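Local coordinates for uncharacterized protein (Bacillus thuringiensis serovar kurstaki, PDB 4XE8), which probably binds and hydrolyses ATP as a ParM-type bacterial actin, assembling into filaments that move plasmid DNA apart, at residues M170-H175 against I193-M198; L262-Y267 against L345-D350; V203-A208 against R405-A410. The protein carries 2 engineered substitutions. All coordinates share one frame; numbering follows the deposited sequence.

Contact 1 (M170-H175 against I193-M198); sequences MLYGEH and INDGTM
Ile193 pairs with Gly173 as an antiparallel hydrogen-bonded pair where the hairpin of strands 173-179 and 188-197 reaches its open end. Ile193 N donates to Gly173 O at 3.2 Å in an almost straight bond, 175° at the hydrogen; the return bond, from Gly173 N to Ile193 O, is weak at 3.4 Å. That same Ile193 O also meets the CA-H of Tyr172, with Tyr172 CA 3.5 Å from it. The side chain of Ile193 is buried on the face of the sheet that helix 124-140 covers, where Met134 packs on it. With CG1 anti to the carbonyl carbon (chi1 -52°) and the chain extended beyond it, Ile193 CD1 arrives 3.5 Å from Leu171 O and 3.9 Å from His175 NE2, crossing the imidazole at about a right angle. The other branch, CG2, lies at the edge of the Tyr172 ring.

Asn194 takes part through its backbone: its carbonyl O sits 3.5 Å above the plane of the Tyr172 ring, displaced toward the rim at CE1. Beyond the pair the segments no longer run as paired strands, and the Tyr172 ring lies alongside the backbone of 194-196. At Gly196 the phenol ends, with Tyr172 OH 3.8 Å from Gly196 N, near the ring plane but without a hydrogen bond. Asp195 and Thr197 instead bond through their backbones to Phe150 of strand 145-151, the next strand of this actin-like domain.

His175 NE2 donates to Leu171 O (2.9 Å) nearly in its ring plane, while ND1 is hydrogen-bonded to Ser79 OG and Phe131 stacks on the ring. With both nitrogens engaged, the imidazole is fixed in rotation, and the carbonyl beside CD1 of Ile193 is satisfied although its surroundings are largely apolar.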
loop_
_atom_site.group_PDB
_atom_site.type_symbol
_atom_site.label_atom_id
_atom_site.label_comp_id
_atom_site.label_asym_id
_atom_site.label_seq_id
_atom_site.Cartn_x
_atom_site.Cartn_y
_atom_site.Cartn_z
ATOM N N MET A 170 7.237 19.480 5.967
ATOM C CA MET A 170 8.395 18.600 5.859
ATOM C C MET A 170 8.560 18.099 4.427
ATOM O O MET A 170 9.614 17.580 4.059
ATOM C CB MET A 170 8.266 17.413 6.817
ATOM C CG MET A 170 9.211 17.464 8.007
ATOM S SD MET A 170 9.146 15.967 9.010
ATOM C CE MET A 170 7.478 16.060 9.656
ATOM N N LEU A 171 7.511 18.260 3.625
ATOM C CA LEU A 171 7.502 17.771 2.249
ATOM C C LEU A 171 7.643 18.898 1.233
ATOM O O LEU A 171 7.948 18.652 0.066
ATOM C CB LEU A 171 6.213 16.996 1.972
ATOM C CG LEU A 171 5.987 15.721 2.780
ATOM C CD1 LEU A 171 4.610 15.151 2.501
ATOM C CD2 LEU A 171 7.057 14.711 2.440
ATOM N N TYR A 172 7.411 20.130 1.675
ATOM C CA TYR A 172 7.455 21.281 0.778
ATOM C C TYR A 172 8.870 21.566 0.290
ATOM O O TYR A 172 9.842 21.382 1.023
ATOM C CB TYR A 172 6.882 22.522 1.466
ATOM C CG TYR A 172 5.391 22.458 1.712
ATOM C CD1 TYR A 172 4.589 21.569 1.008
ATOM C CD2 TYR A 172 4.785 23.293 2.640
ATOM C CE1 TYR A 172 3.226 21.508 1.228
ATOM C CE2 TYR A 172 3.422 23.240 2.866
ATOM C CZ TYR A 172 2.648 22.346 2.157
ATOM O OH TYR A 172 1.292 22.290 2.379
ATOM N N GLY A 173 8.973 22.018 -0.953
ATOM C CA GLY A 173 10.258 22.332 -1.543
ATOM C C GLY A 173 10.461 21.641 -2.876
ATOM O O GLY A 173 9.524 21.089 -3.453
ATOM N N GLU A 174 11.694 21.670 -3.367
ATOM C CA GLU A 174 12.015 21.061 -4.647
ATOM C C GLU A 174 12.961 19.885 -4.454
ATOM O O GLU A 174 14.010 20.016 -3.827
ATOM C CB GLU A 174 12.620 22.101 -5.589
ATOM C CG GLU A 174 11.698 23.287 -5.835
ATOM C CD GLU A 174 12.125 24.137 -7.015
ATOM O OE1 GLU A 174 13.260 23.953 -7.506
ATOM O OE2 GLU A 174 11.321 24.989 -7.454
ATOM N N HIS A 175 12.571 18.733 -4.989
ATOM C CA HIS A 175 13.342 17.508 -4.820
ATOM C C HIS A 175 13.726 16.914 -6.169
ATOM O O HIS A 175 12.868 16.679 -7.021
ATOM C CB HIS A 175 12.547 16.486 -4.005
ATOM C CG HIS A 175 11.679 17.098 -2.951
ATOM N ND1 HIS A 175 12.166 17.503 -1.727
ATOM C CD2 HIS A 175 10.354 17.379 -2.939
ATOM C CE1 HIS A 175 11.179 18.006 -1.006
ATOM N NE2 HIS A 175 10.068 17.941 -1.720
ATOM N N ILE A 193 6.693 20.326 -4.685
ATOM C CA ILE A 193 5.516 20.208 -3.834
ATOM C C ILE A 193 5.183 21.544 -3.174
ATOM O O ILE A 193 5.851 21.965 -2.231
ATOM C CB ILE A 193 5.708 19.136 -2.744
ATOM C CG1 ILE A 193 6.162 17.814 -3.370
ATOM C CG2 ILE A 193 4.423 18.942 -1.955
ATOM C CD1 ILE A 193 6.376 16.701 -2.366
ATOM N N ASN A 194 4.146 22.202 -3.680
ATOM C CA ASN A 194 3.727 23.507 -3.176
ATOM C C ASN A 194 2.646 23.394 -2.111
ATOM O O ASN A 194 2.687 24.076 -1.085
ATOM C CB ASN A 194 3.207 24.380 -4.317
ATOM C CG ASN A 194 4.246 24.625 -5.387
ATOM O OD1 ASN A 194 5.371 25.033 -5.096
ATOM N ND2 ASN A 194 3.876 24.376 -6.638
ATOM N N ASP A 195 1.676 22.525 -2.374
ATOM C CA ASP A 195 0.469 22.435 -1.567
ATOM C C ASP A 195 0.125 20.976 -1.278
ATOM O O ASP A 195 0.693 20.068 -1.883
ATOM C CB ASP A 195 -0.681 23.137 -2.295
ATOM C CG ASP A 195 -2.001 23.037 -1.559
ATOM O OD1 ASP A 195 -2.007 23.233 -0.327
ATOM O OD2 ASP A 195 -3.031 22.769 -2.215
ATOM N N GLY A 196 -0.785 20.749 -0.337
ATOM C CA GLY A 196 -1.241 19.405 -0.051
ATOM C C GLY A 196 -2.379 19.323 0.945
ATOM O O GLY A 196 -2.995 20.328 1.299
ATOM N N THR A 197 -2.661 18.101 1.383
ATOM C CA THR A 197 -3.657 17.838 2.410
ATOM C C THR A 197 -3.432 16.435 2.959
ATOM O O THR A 197 -2.856 15.585 2.283
ATOM C CB THR A 197 -5.096 17.963 1.873
ATOM O OG1 THR A 197 -6.014 17.435 2.841
ATOM C CG2 THR A 197 -5.247 17.190 0.571
ATOM N N MET A 198 -3.877 16.197 4.187
ATOM C CA MET A 198 -3.705 14.892 4.807
ATOM C C MET A 198 -5.045 14.183 4.978
ATOM O O MET A 198 -5.161 13.250 5.773
ATOM C CB MET A 198 -2.990 15.031 6.150
ATOM C CG MET A 198 -1.614 15.669 6.037
ATOM S SD MET A 198 -0.495 14.768 4.946
ATOM C CE MET A 198 -0.145 13.321 5.937
#

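Contact 2 (L262-Y267 against L345-D350); sequences LGTNKY and LKYAED. With ADP (adenosine-5'-diphosphate), chain C.
The backbones draw nearest at Tyr267 and Tyr347, their CA atoms 6.5 Å apart, and are wider at the other end, where the CA atoms of Leu262 and Asp350 are 8.8 Å apart. The two tyrosines form a T-shaped pair: the edge of Tyr347 is directed at the face of Tyr267, with centroids 5.3 Å apart and planes at 74°. The Tyr347 backbone adds a CH-pi contact, its CA standing 3.9 Å from the Tyr267 centroid and over the face. Tyr347 CG lies anti to the backbone N (chi1 172°), which carries the ring away from its own helix toward the loop at 262-264. There Tyr347 CZ meets the methyl CG2 of Thr264 at 3.4 Å, and Tyr347 CE1 approaches Gly263 O. Phe376 makes a further edge-to-face contact with Tyr347.

This corner lines one side of the interdomain nucleotide cleft of the actin-like fold, where the first turn of helix 265-279 lies near the ribose and helix 337-362 packs behind it. Thr264 divides its two branches between these neighbours: while CG2 rests on Tyr347, OG1 shares a hydrogen bond of 2.7 Å with O3' of ADP, and either hydroxyl could be the donor. A water within hydrogen-bonding distance of Leu262 O is bonded to Tyr347 OH at 2.8 Å and so links the loop to the second helix; it lies in the plane of that ring. Ser242 OG also bonds to Leu262 O.

Farther along helix 337-362, the carboxylate of Asp350 comes to the hydroxyl edge of Tyr267, its plane 61° from the ring; the modelled separation of Tyr267 OH and Asp350 OD2 is too short to be trusted in detail. Lys346 lays its CG against another part of that edge, then bends at chi4, bringing NZ 3.6 Å from Tyr267 CE2, with Glu270 as a long, weak ionic partner.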
loop_
_atom_site.group_PDB
_atom_site.type_symbol
_atom_site.label_atom_id
_atom_site.label_comp_id
_atom_site.label_asym_id
_atom_site.label_seq_id
_atom_site.Cartn_x
_atom_site.Cartn_y
_atom_site.Cartn_z
ATOM N N LEU A 262 -2.639 -6.304 14.277
ATOM C CA LEU A 262 -3.282 -7.452 13.647
ATOM C C LEU A 262 -3.128 -7.382 12.130
ATOM O O LEU A 262 -4.007 -6.890 11.423
ATOM C CB LEU A 262 -4.762 -7.521 14.035
ATOM C CG LEU A 262 -5.561 -8.718 13.511
ATOM C CD1 LEU A 262 -4.922 -10.025 13.948
ATOM C CD2 LEU A 262 -7.009 -8.645 13.974
ATOM N N GLY A 263 -1.996 -7.870 11.636
ATOM C CA GLY A 263 -1.723 -7.859 10.212
ATOM C C GLY A 263 -1.791 -9.252 9.622
ATOM O O GLY A 263 -2.207 -10.199 10.289
ATOM N N THR A 264 -1.381 -9.377 8.365
ATOM C CA THR A 264 -1.379 -10.664 7.683
ATOM C C THR A 264 -0.046 -11.377 7.846
ATOM O O THR A 264 0.025 -12.603 7.763
ATOM C CB THR A 264 -1.665 -10.505 6.180
ATOM O OG1 THR A 264 -0.684 -9.637 5.602
ATOM C CG2 THR A 264 -3.044 -9.913 5.957
ATOM N N ASN A 265 1.006 -10.595 8.076
ATOM C CA ASN A 265 2.376 -11.104 8.075
ATOM C C ASN A 265 2.605 -12.272 9.026
ATOM O O ASN A 265 3.287 -13.234 8.676
ATOM C CB ASN A 265 3.352 -9.976 8.410
ATOM C CG ASN A 265 3.580 -9.036 7.240
ATOM O OD1 ASN A 265 3.195 -9.329 6.109
ATOM N ND2 ASN A 265 4.213 -7.900 7.509
ATOM N N LYS A 266 2.032 -12.186 10.221
ATOM C CA LYS A 266 2.176 -13.246 11.209
ATOM C C LYS A 266 1.534 -14.544 10.726
ATOM O O LYS A 266 2.046 -15.636 10.980
ATOM C CB LYS A 266 1.565 -12.817 12.541
ATOM C CG LYS A 266 2.513 -12.941 13.721
ATOM C CD LYS A 266 2.172 -11.937 14.811
ATOM C CE LYS A 266 2.450 -10.514 14.350
ATOM N NZ LYS A 266 2.115 -9.501 15.391
ATOM N N TYR A 267 0.410 -14.417 10.027
ATOM C CA TYR A 267 -0.286 -15.577 9.488
ATOM C C TYR A 267 0.454 -16.121 8.272
ATOM O O TYR A 267 0.461 -17.325 8.025
ATOM C CB TYR A 267 -1.730 -15.220 9.129
ATOM C CG TYR A 267 -2.550 -14.779 10.319
ATOM C CD1 TYR A 267 -2.523 -13.460 10.755
ATOM C CD2 TYR A 267 -3.343 -15.682 11.015
ATOM C CE1 TYR A 267 -3.265 -13.052 11.848
ATOM C CE2 TYR A 267 -4.090 -15.284 12.108
ATOM C CZ TYR A 267 -4.047 -13.969 12.520
ATOM O OH TYR A 267 -4.791 -13.570 13.607
ATOM N N LEU A 345 -7.982 -18.910 6.620
ATOM C CA LEU A 345 -9.221 -18.923 7.391
ATOM C C LEU A 345 -8.981 -18.501 8.838
ATOM O O LEU A 345 -9.824 -17.845 9.445
ATOM C CB LEU A 345 -9.866 -20.309 7.339
ATOM C CG LEU A 345 -10.330 -20.747 5.948
ATOM C CD1 LEU A 345 -10.883 -22.163 5.974
ATOM C CD2 LEU A 345 -11.360 -19.769 5.396
ATOM N N LYS A 346 -7.827 -18.880 9.380
ATOM C CA LYS A 346 -7.432 -18.449 10.716
ATOM C C LYS A 346 -7.368 -16.925 10.773
ATOM O O LYS A 346 -7.834 -16.310 11.733
ATOM C CB LYS A 346 -6.083 -19.062 11.101
ATOM C CG LYS A 346 -5.575 -18.677 12.483
ATOM C CD LYS A 346 -4.404 -19.564 12.892
ATOM C CE LYS A 346 -3.730 -19.067 14.162
ATOM N NZ LYS A 346 -2.631 -18.102 13.871
ATOM N N TYR A 347 -6.803 -16.324 9.731
ATOM C CA TYR A 347 -6.758 -14.871 9.616
ATOM C C TYR A 347 -8.163 -14.301 9.467
ATOM O O TYR A 347 -8.516 -13.318 10.120
ATOM C CB TYR A 347 -5.891 -14.446 8.430
ATOM C CG TYR A 347 -5.955 -12.967 8.119
ATOM C CD1 TYR A 347 -5.261 -12.046 8.893
ATOM C CD2 TYR A 347 -6.704 -12.493 7.048
ATOM C CE1 TYR A 347 -5.315 -10.692 8.613
ATOM C CE2 TYR A 347 -6.764 -11.141 6.760
ATOM C CZ TYR A 347 -6.068 -10.245 7.545
ATOM O OH TYR A 347 -6.122 -8.899 7.264
ATOM N N ALA A 348 -8.955 -14.929 8.603
ATOM C CA ALA A 348 -10.330 -14.502 8.374
ATOM C C ALA A 348 -11.118 -14.513 9.676
ATOM O O ALA A 348 -11.683 -13.495 10.070
ATOM C CB ALA A 348 -10.996 -15.391 7.338
ATOM N N GLU A 349 -11.131 -15.662 10.347
ATOM C CA GLU A 349 -11.840 -15.823 11.614
ATOM C C GLU A 349 -11.416 -14.779 12.643
ATOM O O GLU A 349 -12.255 -14.188 13.323
ATOM C CB GLU A 349 -11.614 -17.229 12.180
ATOM C CG GLU A 349 -12.242 -18.353 11.364
ATOM C CD GLU A 349 -13.757 -18.310 11.364
ATOM O OE1 GLU A 349 -14.367 -18.796 10.389
ATOM O OE2 GLU A 349 -14.340 -17.798 12.343
ATOM N N ASP A 350 -10.110 -14.554 12.754
ATOM C CA ASP A 350 -9.588 -13.567 13.691
ATOM C C ASP A 350 -10.011 -12.158 13.293
ATOM O O ASP A 350 -10.269 -11.317 14.151
ATOM C CB ASP A 350 -8.064 -13.657 13.780
ATOM C CG ASP A 350 -7.595 -14.904 14.501
ATOM O OD1 ASP A 350 -8.441 -15.609 15.090
ATOM O OD2 ASP A 350 -6.375 -15.175 14.482
HETATM P PB ADP C . 0.033 -2.316 3.898
HETATM O O1B ADP C . 1.339 -2.110 3.170
HETATM O O2B ADP C . 0.158 -2.393 5.405
HETATM O O3B ADP C . -1.095 -1.429 3.432
HETATM P PA ADP C . -1.510 -4.094 2.322
HETATM O O1A ADP C . -1.078 -3.522 0.993
HETATM O O2A ADP C . -2.870 -3.729 2.870
HETATM O O3A ADP C . -0.412 -3.802 3.467
HETATM O "O5'" ADP C . -1.416 -5.698 2.216
HETATM C "C5'" ADP C . -2.010 -6.536 3.203
HETATM C "C4'" ADP C . -1.669 -7.982 2.871
HETATM O "O4'" ADP C . -2.501 -8.447 1.806
HETATM C "C3'" ADP C . -0.230 -8.121 2.403
HETATM O "O3'" ADP C . 0.379 -9.191 3.128
HETATM C "C2'" ADP C . -0.316 -8.500 0.938
HETATM O "O2'" ADP C . 0.701 -9.440 0.587
HETATM C "C1'" ADP C . -1.703 -9.108 0.825
HETATM N N9 ADP C . -2.286 -8.944 -0.529
HETATM C C8 ADP C . -2.329 -7.819 -1.269
HETATM N N7 ADP C . -2.940 -8.047 -2.464
HETATM C C5 ADP C . -3.297 -9.347 -2.494
HETATM C C6 ADP C . -3.976 -10.254 -3.447
HETATM N N6 ADP C . -4.415 -9.816 -4.652
HETATM N N1 ADP C . -4.146 -11.542 -3.075
HETATM C C2 ADP C . -3.719 -12.005 -1.886
HETATM N N3 ADP C . -3.095 -11.241 -0.975
HETATM C C4 ADP C . -2.859 -9.931 -1.218
HETATM O O HOH W 1 -4.525 -7.098 8.616
#

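Contact 3 (V203-A208 against R405-A410)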
loop_
_atom_site.group_PDB
_atom_site.type_symbol
_atom_site.label_atom_id
_atom_site.label_comp_id
_atom_site.label_asym_id
_atom_site.label_seq_id
_atom_site.Cartn_x
_atom_site.Cartn_y
_atom_site.Cartn_z
ATOM N N VAL A 203 -15.326 12.468 3.770
ATOM C CA VAL A 203 -15.368 11.190 3.071
ATOM C C VAL A 203 -14.122 10.930 2.227
ATOM O O VAL A 203 -14.095 9.987 1.435
ATOM C CB VAL A 203 -16.606 11.102 2.153
ATOM C CG1 VAL A 203 -17.885 11.146 2.977
ATOM C CG2 VAL A 203 -16.589 12.226 1.122
ATOM N N SER A 204 -13.095 11.761 2.393
ATOM C CA SER A 204 -11.878 11.651 1.588
ATOM C C SER A 204 -11.235 10.269 1.691
ATOM O O SER A 204 -10.798 9.706 0.687
ATOM C CB SER A 204 -10.865 12.722 1.998
ATOM O OG SER A 204 -11.241 13.998 1.510
ATOM N N SER A 205 -11.191 9.724 2.903
ATOM C CA SER A 205 -10.560 8.427 3.139
ATOM C C SER A 205 -11.338 7.283 2.496
ATOM O O SER A 205 -10.783 6.216 2.238
ATOM C CB SER A 205 -10.422 8.168 4.643
ATOM O OG SER A 205 -9.708 9.212 5.280
ATOM N N VAL A 206 -12.621 7.513 2.230
ATOM C CA VAL A 206 -13.518 6.444 1.806
ATOM C C VAL A 206 -13.947 6.556 0.338
ATOM O O VAL A 206 -14.677 5.703 -0.167
ATOM C CB VAL A 206 -14.777 6.410 2.704
ATOM C CG1 VAL A 206 -15.815 7.422 2.235
ATOM C CG2 VAL A 206 -15.364 5.015 2.750
ATOM N N LEU A 207 -13.470 7.591 -0.349
ATOM C CA LEU A 207 -13.915 7.897 -1.712
ATOM C C LEU A 207 -13.805 6.737 -2.704
ATOM O O LEU A 207 -14.565 6.673 -3.670
ATOM C CB LEU A 207 -13.135 9.092 -2.259
ATOM C CG LEU A 207 -13.569 10.469 -1.756
ATOM C CD1 LEU A 207 -12.663 11.545 -2.324
ATOM C CD2 LEU A 207 -15.024 10.744 -2.110
ATOM N N ALA A 208 -12.870 5.821 -2.466
ATOM C CA ALA A 208 -12.646 4.716 -3.395
ATOM C C ALA A 208 -13.724 3.637 -3.295
ATOM O O ALA A 208 -13.744 2.703 -4.096
ATOM C CB ALA A 208 -11.270 4.104 -3.166
ATOM N N ARG A 405 -5.985 5.085 -3.442
ATOM C CA ARG A 405 -6.947 5.417 -4.489
ATOM C C ARG A 405 -7.927 6.480 -4.001
ATOM O O ARG A 405 -8.308 7.373 -4.756
ATOM C CB ARG A 405 -7.700 4.169 -4.956
ATOM C CG ARG A 405 -6.895 3.287 -5.902
ATOM C CD ARG A 405 -7.506 1.901 -6.036
ATOM N NE ARG A 405 -8.843 1.945 -6.621
ATOM C CZ ARG A 405 -9.083 2.005 -7.926
ATOM N NH1 ARG A 405 -8.075 2.029 -8.786
ATOM N NH2 ARG A 405 -10.331 2.043 -8.370
ATOM N N SER A 406 -8.323 6.383 -2.734
ATOM C CA SER A 406 -9.188 7.388 -2.121
ATOM C C SER A 406 -8.512 8.755 -2.105
ATOM O O SER A 406 -9.137 9.774 -2.409
ATOM C CB SER A 406 -9.567 6.978 -0.696
ATOM O OG SER A 406 -10.487 5.900 -0.699
ATOM N N TYR A 407 -7.231 8.768 -1.750
ATOM C CA TYR A 407 -6.464 10.006 -1.694
ATOM C C TYR A 407 -6.282 10.604 -3.085
ATOM O O TYR A 407 -6.287 11.823 -3.247
ATOM C CB TYR A 407 -5.100 9.766 -1.043
ATOM C CG TYR A 407 -5.169 9.410 0.427
ATOM C CD1 TYR A 407 -6.323 9.639 1.165
ATOM C CD2 TYR A 407 -4.078 8.848 1.076
ATOM C CE1 TYR A 407 -6.388 9.316 2.508
ATOM C CE2 TYR A 407 -4.133 8.523 2.418
ATOM C CZ TYR A 407 -5.291 8.759 3.129
ATOM O OH TYR A 407 -5.349 8.435 4.465
ATOM N N LEU A 408 -6.125 9.741 -4.083
ATOM C CA LEU A 408 -5.988 10.184 -5.466
ATOM C C LEU A 408 -7.260 10.866 -5.949
ATOM O O LEU A 408 -7.216 11.954 -6.523
ATOM C CB LEU A 408 -5.654 9.009 -6.383
ATOM C CG LEU A 408 -5.730 9.311 -7.881
ATOM C CD1 LEU A 408 -4.701 10.364 -8.270
ATOM C CD2 LEU A 408 -5.541 8.048 -8.702
ATOM N N ILE A 409 -8.391 10.209 -5.718
ATOM C CA ILE A 409 -9.687 10.746 -6.102
ATOM C C ILE A 409 -9.935 12.081 -5.405
ATOM O O ILE A 409 -10.400 13.037 -6.026
ATOM C CB ILE A 409 -10.819 9.756 -5.770
ATOM C CG1 ILE A 409 -10.637 8.466 -6.573
ATOM C CG2 ILE A 409 -12.177 10.378 -6.052
ATOM C CD1 ILE A 409 -11.496 7.316 -6.094
ATOM N N ALA A 410 -9.603 12.143 -4.119
ATOM C CA ALA A 410 -9.722 13.379 -3.354
ATOM C C ALA A 410 -8.846 14.469 -3.957
ATOM O O ALA A 410 -9.215 15.643 -3.964
ATOM C CB ALA A 410 -9.349 13.144 -1.895
HETATM O O HOH W 2 -6.961 9.662 6.154
HETATM O O HOH W 3 -12.380 2.462 -6.636
#
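Ser406 and Ala208 meet where the connection between the two domains of the actin-like fold, running from strand 188-197 to strand 231-237, packs on the C-terminal helix 402-414. Ala208 N donates to Ser406 OG at 3.0 Å, with 151° at the hydrogen. The serine's own proton has two acceptors in reach, Ser205 O at 3.0 Å from OG and Phe402 O one turn earlier in the helix, and its choice is not settled. Holding OG anti to the carbonyl carbon (chi1 -72°) sets it beside the loop backbone, while Ser406 CB lies 3.3 Å from Ser204 O. The hydroxyl is thus a buried polar point on a tightly packed helix face.

Apolar groups close round it. Leu207 lays its CD1 on the helix, 3.7 Å from Ala410 CB and also touching Ile409 CG2, with Leu413 continuing the surface. The other branch of Ile409 goes to the next residue, CD1 lying 3.9 Å from Ala208 CA. The methyl of Ala208 rests against Arg405 CB and Phe402. On the reverse side of the loop, Val206 packs on Tyr232 and Ile234 of strand 231-237.

Two waters extend the contact. One joins Ser205 OG to Tyr407 OH, 2.6 Å from the phenol oxygen. At the other end Arg405, bent at chi3, is positioned by salt bridges from NH2 to Glu398 and Asp212; NH2 also donates to a water 2.7 Å away, in the guanidinium plane, that also lies within hydrogen-bonding distance of Ala208 O.

Overall arrangement
The three contacts run across the molecule, with the nucleotide cleft between the outer two. Contacts 1 and 2 lie on opposite sides of the chain's centre, their own centres 36 Å apart and nearest atoms about 21 Å apart. Contact 3 sits between the domains: its nearest atoms come within about 5 Å of contact 1, without touching, and about 17 Å of contact 2. Contact 2 alone holds a residue of the ADP pocket, at the ribose. Contact 3 comes near the nucleotide site without touching it, the Tyr407 side chain being about 9 Å from the magnesium ion and about 10 Å from ADP. Along the chain, contact 1 closes first, and 203-208 with 405-410 then encloses contact 2.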